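Local coordinates for 4-amino-4-deoxychorismate lyase (Legionella pneumophila, PDB 3LUL), which belongs to the class IV aminotransferase family of pyridoxal-phosphate enzymes and carries its cofactor on a modified lysine, at residues B[127-132]-B[149-154]; B[172-177]-B[195-200]. All blocks are in the same frame, centred on the assembly; numbering follows the deposited sequence. Where two conformers were deposited one is given.

Contact 1: B[127-132]-B[149-154]; sequences INWLRD and IIAQRQ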
loop_
_atom_site.group_PDB
_atom_site.type_symbol
_atom_site.label_atom_id
_atom_site.label_comp_id
_atom_site.label_asym_id
_atom_site.label_seq_id
_atom_site.Cartn_x
_atom_site.Cartn_y
_atom_site.Cartn_z
ATOM N N ILE B 127 16.079 0.657 7.793
ATOM C CA ILE B 127 15.765 0.401 6.399
ATOM C C ILE B 127 16.467 1.442 5.503
ATOM O O ILE B 127 16.547 2.623 5.853
ATOM C CB ILE B 127 14.228 0.423 6.246
ATOM C CG1 ILE B 127 13.622 -0.845 6.913
ATOM C CG2 ILE B 127 13.794 0.573 4.809
ATOM C CD1 ILE B 127 13.857 -2.171 6.216
ATOM N N ASN B 128 16.920 1.001 4.335
ATOM C CA ASN B 128 17.725 1.849 3.439
ATOM C C ASN B 128 16.881 2.808 2.588
ATOM O O ASN B 128 17.316 3.904 2.262
ATOM C CB ASN B 128 18.629 1.012 2.513
ATOM C CG ASN B 128 17.855 0.150 1.550
ATOM O OD1 ASN B 128 16.994 -0.636 1.956
ATOM N ND2 ASN B 128 18.149 0.296 0.256
ATOM N N TRP B 129 15.697 2.391 2.189
ATOM C CA TRP B 129 14.849 3.309 1.438
ATOM C C TRP B 129 14.185 4.334 2.391
ATOM O O TRP B 129 13.893 4.023 3.576
ATOM C CB TRP B 129 13.843 2.556 0.572
ATOM C CG TRP B 129 12.737 1.849 1.293
ATOM C CD1 TRP B 129 11.578 2.393 1.745
ATOM C CD2 TRP B 129 12.651 0.443 1.573
ATOM N NE1 TRP B 129 10.805 1.431 2.319
ATOM C CE2 TRP B 129 11.430 0.218 2.197
ATOM C CE3 TRP B 129 13.495 -0.647 1.344
ATOM C CZ2 TRP B 129 11.022 -1.059 2.636
ATOM C CZ3 TRP B 129 13.061 -1.937 1.778
ATOM C CH2 TRP B 129 11.858 -2.108 2.413
ATOM N N LEU B 130 13.982 5.558 1.875
ATOM C CA LEU B 130 13.437 6.672 2.659
ATOM C C LEU B 130 11.998 7.015 2.272
ATOM O O LEU B 130 11.586 6.775 1.145
ATOM C CB LEU B 130 14.339 7.884 2.522
ATOM C CG LEU B 130 15.840 7.655 2.852
ATOM C CD1 LEU B 130 16.657 8.970 2.628
ATOM C CD2 LEU B 130 16.093 7.116 4.252
ATOM N N ARG B 131 11.276 7.624 3.208
ATOM C CA ARG B 131 9.893 8.072 3.014
ATOM C C ARG B 131 9.829 9.588 2.954
ATOM O O ARG B 131 10.447 10.275 3.753
ATOM C CB ARG B 131 8.986 7.594 4.151
ATOM C CG ARG B 131 8.845 6.114 4.222
ATOM C CD ARG B 131 8.145 5.620 5.507
ATOM N NE ARG B 131 7.878 4.189 5.375
ATOM C CZ ARG B 131 7.256 3.474 6.315
ATOM N NH1 ARG B 131 6.873 4.057 7.441
ATOM N NH2 ARG B 131 7.012 2.187 6.124
ATOM N N ASP B 132 9.051 10.116 2.018
ATOM C CA ASP B 132 8.748 11.548 1.999
ATOM C C ASP B 132 7.721 11.817 3.081
ATOM O O ASP B 132 6.639 11.262 3.078
ATOM C CB ASP B 132 8.187 11.975 0.636
ATOM C CG ASP B 132 8.219 13.475 0.426
ATOM O OD1 ASP B 132 8.154 14.215 1.422
ATOM O OD2 ASP B 132 8.311 13.915 -0.738
ATOM N N ILE B 149 5.630 -5.189 5.552
ATOM C CA ILE B 149 5.876 -6.635 5.472
ATOM C C ILE B 149 7.264 -6.923 4.913
ATOM O O ILE B 149 8.022 -7.696 5.499
ATOM C CB ILE B 149 4.779 -7.357 4.609
ATOM C CG1 ILE B 149 3.435 -7.310 5.345
ATOM C CG2 ILE B 149 5.193 -8.820 4.313
ATOM C CD1 ILE B 149 2.257 -7.706 4.471
ATOM N N ILE B 150 7.607 -6.300 3.795
ATOM C CA ILE B 150 8.924 -6.516 3.173
ATOM C C ILE B 150 10.065 -6.118 4.163
ATOM O O ILE B 150 11.018 -6.870 4.362
ATOM C CB ILE B 150 9.029 -5.741 1.830
ATOM C CG1 ILE B 150 8.026 -6.308 0.786
ATOM C CG2 ILE B 150 10.501 -5.759 1.293
ATOM C CD1 ILE B 150 7.941 -5.458 -0.480
ATOM N N ALA B 151 9.924 -4.943 4.776
ATOM C CA ALA B 151 10.894 -4.409 5.726
ATOM C C ALA B 151 11.043 -5.345 6.933
ATOM O O ALA B 151 12.158 -5.688 7.341
ATOM C CB ALA B 151 10.475 -3.018 6.144
ATOM N N GLN B 152 9.933 -5.829 7.472
ATOM C CA GLN B 152 10.020 -6.782 8.582
ATOM C C GLN B 152 10.657 -8.128 8.210
ATOM O O GLN B 152 11.488 -8.669 8.949
ATOM C CB GLN B 152 8.664 -7.024 9.232
ATOM C CG GLN B 152 8.799 -8.005 10.413
ATOM C CD GLN B 152 7.796 -7.774 11.466
ATOM O OE1 GLN B 152 6.619 -7.672 11.186
ATOM N NE2 GLN B 152 8.247 -7.661 12.691
ATOM N N ARG B 153 10.311 -8.664 7.055
ATOM C CA ARG B 153 11.023 -9.841 6.555
ATOM C C ARG B 153 12.521 -9.640 6.413
ATOM O O ARG B 153 13.287 -10.573 6.679
ATOM C CB ARG B 153 10.455 -10.285 5.230
ATOM C CG ARG B 153 9.020 -10.813 5.319
ATOM C CD ARG B 153 8.722 -11.608 4.035
ATOM N NE ARG B 153 7.300 -11.796 3.744
ATOM C CZ ARG B 153 6.470 -12.504 4.506
ATOM N NH1 ARG B 153 6.901 -13.083 5.637
ATOM N NH2 ARG B 153 5.198 -12.655 4.137
ATOM N N GLN B 154 12.960 -8.448 6.021
ATOM C CA GLN B 154 14.419 -8.197 5.878
ATOM C C GLN B 154 15.105 -8.211 7.232
ATOM O O GLN B 154 16.212 -8.767 7.403
ATOM C CB GLN B 154 14.715 -6.848 5.231
ATOM C CG GLN B 154 14.395 -6.776 3.766
ATOM C CD GLN B 154 14.952 -5.524 3.078
ATOM O OE1 GLN B 154 15.647 -4.713 3.689
ATOM N NE2 GLN B 154 14.625 -5.372 1.800
#
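Trp129, Ala151 and Ile127 carry most of the surface buried here, and the methyl of Ala151 is where the other two converge. CB of Ala151 lies 3.5 Å from CD1 of Ile127, closer than carbon atoms usually pack, and 4.1 Å from CZ2 of Trp129. Ile127 precedes, and Trp129 belongs to, the corner that the chain turns at Asn128 and Trp129. Ile127 brings CG1 anti to its carbonyl carbon (chi1 -71°), and CD1 beyond it does the touching. Its other branch, CG2, sits 3.4 Å above the plane of the Trp129 ring, over the ring centre, so the isoleucine covers one indole face while its longer branch reaches the helix.

The benzo end of the indole points at the helix. CH2 of Trp129 lies 4.1 Å from CG2 of Ile150, the two side chains crossing at about a right angle; this methyl and that of Ala151 approach the ring obliquely. Gln154, one helical turn beyond Ile150, comes tip to tip with the indole: its NE2 stands 3.8 Å from CZ3 of Trp129, near the ring plane at the edge, with amide and ring planes 88° apart. OE1 of the same amide lies 4.0 Å from CD1 of Ile127, a van der Waals neighbour. The pyrrole side of the indole is held separately, Trp129 NE1 giving a hydrogen bond to Glu147, which also forms a salt bridge with Arg131.

The contact is largely apolar packing of helix 146-157 against the bent end of strand 122-131. Adjacent strand 162-167 pairs in parallel with 122-131, and the Ala151 side chain also touches its Ala163 and Phe165, while Leu57 of the second subunit packs on Ile150 and Pro136 of that subunit on Trp129.

Contact 2: B[172-177]-B[195-200]; sequences VTETTC and DGILPG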
loop_
_atom_site.group_PDB
_atom_site.type_symbol
_atom_site.label_atom_id
_atom_site.label_comp_id
_atom_site.label_asym_id
_atom_site.label_seq_id
_atom_site.Cartn_x
_atom_site.Cartn_y
_atom_site.Cartn_z
ATOM N N VAL B 172 14.333 9.964 11.846
ATOM C CA VAL B 172 13.598 8.769 12.283
ATOM C C VAL B 172 12.089 9.003 12.233
ATOM O O VAL B 172 11.628 10.075 12.620
ATOM C CB VAL B 172 13.933 8.430 13.768
ATOM C CG1 VAL B 172 13.283 7.096 14.182
ATOM C CG2 VAL B 172 15.433 8.405 14.011
ATOM N N THR B 173 11.322 8.026 11.787
ATOM C CA THR B 173 9.859 8.095 11.857
ATOM C C THR B 173 9.342 7.049 12.870
ATOM O O THR B 173 9.091 7.381 14.022
ATOM C CB THR B 173 9.184 8.010 10.474
ATOM O OG1 THR B 173 9.469 6.750 9.806
ATOM C CG2 THR B 173 9.676 9.167 9.642
ATOM N N GLU B 174 9.240 5.799 12.446
ATOM C CA GLU B 174 8.591 4.749 13.237
ATOM C C GLU B 174 9.037 3.406 12.729
ATOM O O GLU B 174 9.760 3.336 11.732
ATOM C CB GLU B 174 7.073 4.888 13.075
ATOM C CG GLU B 174 6.639 4.718 11.649
ATOM C CD GLU B 174 5.234 5.200 11.369
ATOM O OE1 GLU B 174 4.536 5.614 12.312
ATOM O OE2 GLU B 174 4.828 5.092 10.200
ATOM N N THR B 175 8.612 2.329 13.396
ATOM C CA THR B 175 8.837 0.992 12.880
ATOM C C THR B 175 7.681 0.493 11.988
ATOM O O THR B 175 6.838 1.276 11.544
ATOM C CB THR B 175 9.109 -0.040 14.036
ATOM O OG1 THR B 175 7.900 -0.325 14.740
ATOM C CG2 THR B 175 10.228 0.479 14.988
ATOM N N THR B 176 7.656 -0.803 11.722
ATOM C CA THR B 176 6.539 -1.424 10.977
ATOM C C THR B 176 5.205 -1.428 11.721
ATOM O O THR B 176 4.150 -1.642 11.118
ATOM C CB THR B 176 6.836 -2.871 10.606
ATOM O OG1 THR B 176 6.904 -3.696 11.785
ATOM C CG2 THR B 176 8.142 -2.972 9.797
ATOM N N CYS B 177 5.248 -1.247 13.040
ATOM C CA CYS B 177 4.033 -1.377 13.850
ATOM C C CYS B 177 3.990 -0.536 15.119
ATOM O O CYS B 177 3.087 -0.712 15.934
ATOM C CB CYS B 177 3.882 -2.862 14.221
ATOM S SG CYS B 177 5.161 -3.433 15.354
ATOM N N ASP B 195 7.144 14.864 11.027
ATOM C CA ASP B 195 8.188 14.052 10.424
ATOM C C ASP B 195 7.634 12.935 9.519
ATOM O O ASP B 195 8.417 12.241 8.850
ATOM C CB ASP B 195 9.130 13.432 11.476
ATOM C CG ASP B 195 9.924 14.456 12.254
ATOM O OD1 ASP B 195 10.294 15.501 11.659
ATOM O OD2 ASP B 195 10.181 14.189 13.472
ATOM N N GLY B 196 6.305 12.750 9.508
ATOM C CA GLY B 196 5.635 11.806 8.643
ATOM C C GLY B 196 5.395 10.451 9.291
ATOM O O GLY B 196 5.787 9.409 8.762
ATOM N N ILE B 197 4.844 10.476 10.496
ATOM C CA ILE B 197 4.598 9.271 11.278
ATOM C C ILE B 197 3.112 9.026 11.414
ATOM O O ILE B 197 2.294 9.923 11.158
ATOM C CB ILE B 197 5.189 9.390 12.727
ATOM C CG1 ILE B 197 4.557 10.559 13.486
ATOM C CG2 ILE B 197 6.724 9.526 12.670
ATOM C CD1 ILE B 197 4.873 10.606 15.008
ATOM N N LEU B 198 2.774 7.805 11.769
ATOM C CA LEU B 198 1.425 7.462 12.204
ATOM C C LEU B 198 1.274 8.054 13.603
ATOM O O LEU B 198 2.077 7.739 14.479
ATOM C CB LEU B 198 1.261 5.941 12.230
ATOM C CG LEU B 198 -0.133 5.336 12.125
ATOM C CD1 LEU B 198 -0.880 5.509 13.394
ATOM C CD2 LEU B 198 -0.933 5.960 10.945
ATOM N N PRO B 199 0.250 8.912 13.822
ATOM C CA PRO B 199 0.016 9.502 15.149
ATOM C C PRO B 199 -0.586 8.476 16.084
ATOM O O PRO B 199 -1.803 8.355 16.205
ATOM C CB PRO B 199 -0.974 10.623 14.859
ATOM C CG PRO B 199 -1.785 10.084 13.679
ATOM C CD PRO B 199 -0.836 9.251 12.866
ATOM N N GLY B 200 0.269 7.679 16.712
ATOM C CA GLY B 200 -0.232 6.574 17.516
ATOM C C GLY B 200 -1.051 7.044 18.707
ATOM O O GLY B 200 -0.811 8.136 19.299
HETATM O O HOH W 1 12.353 12.418 13.717
HETATM O O HOH W 2 6.998 6.745 8.475
#
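Glu174 reaches across to a loop backbone with a single carboxylate oxygen: Leu198 N donates to Glu174 OE1 at 2.9 Å, with an N-H...O angle of 159°. The N-H meets the syn side of OE1 but comes from 35° out of the carboxylate plane. CG of Glu174 lies between its own backbone N and carbonyl carbon (chi1 61°), and the extended chain beyond it carries the carboxylate across to the loop backbone at Leu198. The other oxygen, OE2, accepts a hydrogen bond from a water at 3.2 Å. That water also donates to Gly196 O at 2.9 Å and accepts from Thr173 OG1, linking both segments through three protein groups.

Residues 172-175 run antiparallel to strand 162-167 in the large mixed sheet of this class IV aminotransferase fold, whereas 195-200 is an irregular loop leading to helix 201-212, with Gly200 as its N-cap. CG2 of Ile197 packs 3.6 Å from CB of Thr173, and CG2 of Thr173 faces Asp195 O at 3.4 Å. A second water donates to Val172 O and to OD2 of Asp195, whose OD1 takes part in a hydrogen bond with Ser221 and a salt bridge with Arg192. Farther along the chain, Thr175 OG1 accepts from Cys177 N at 3.3 Å, forming an ST turn.

Overall arrangement
Contacts 1 and 2 follow one another along the chain, the first closing before the second opens, and their centres lie 12 Å apart. Both reach the same mixed sheet: residues 127-131 form the end of strand 122-131, residues 172-175 form another strand, and strand 162-167 lies between the two and is shared by both contacts. Contact 1 attaches helix 146-157 to this sheet, whereas contact 2 attaches the loop before helix 201-212. They meet through a long, weak ion pair, Arg131 NH1 to Glu174 OE2 at 3.6 Å, and where Gln152 packs on Thr176. One sheet thus holds a helix near the subunit interface and a buried loop.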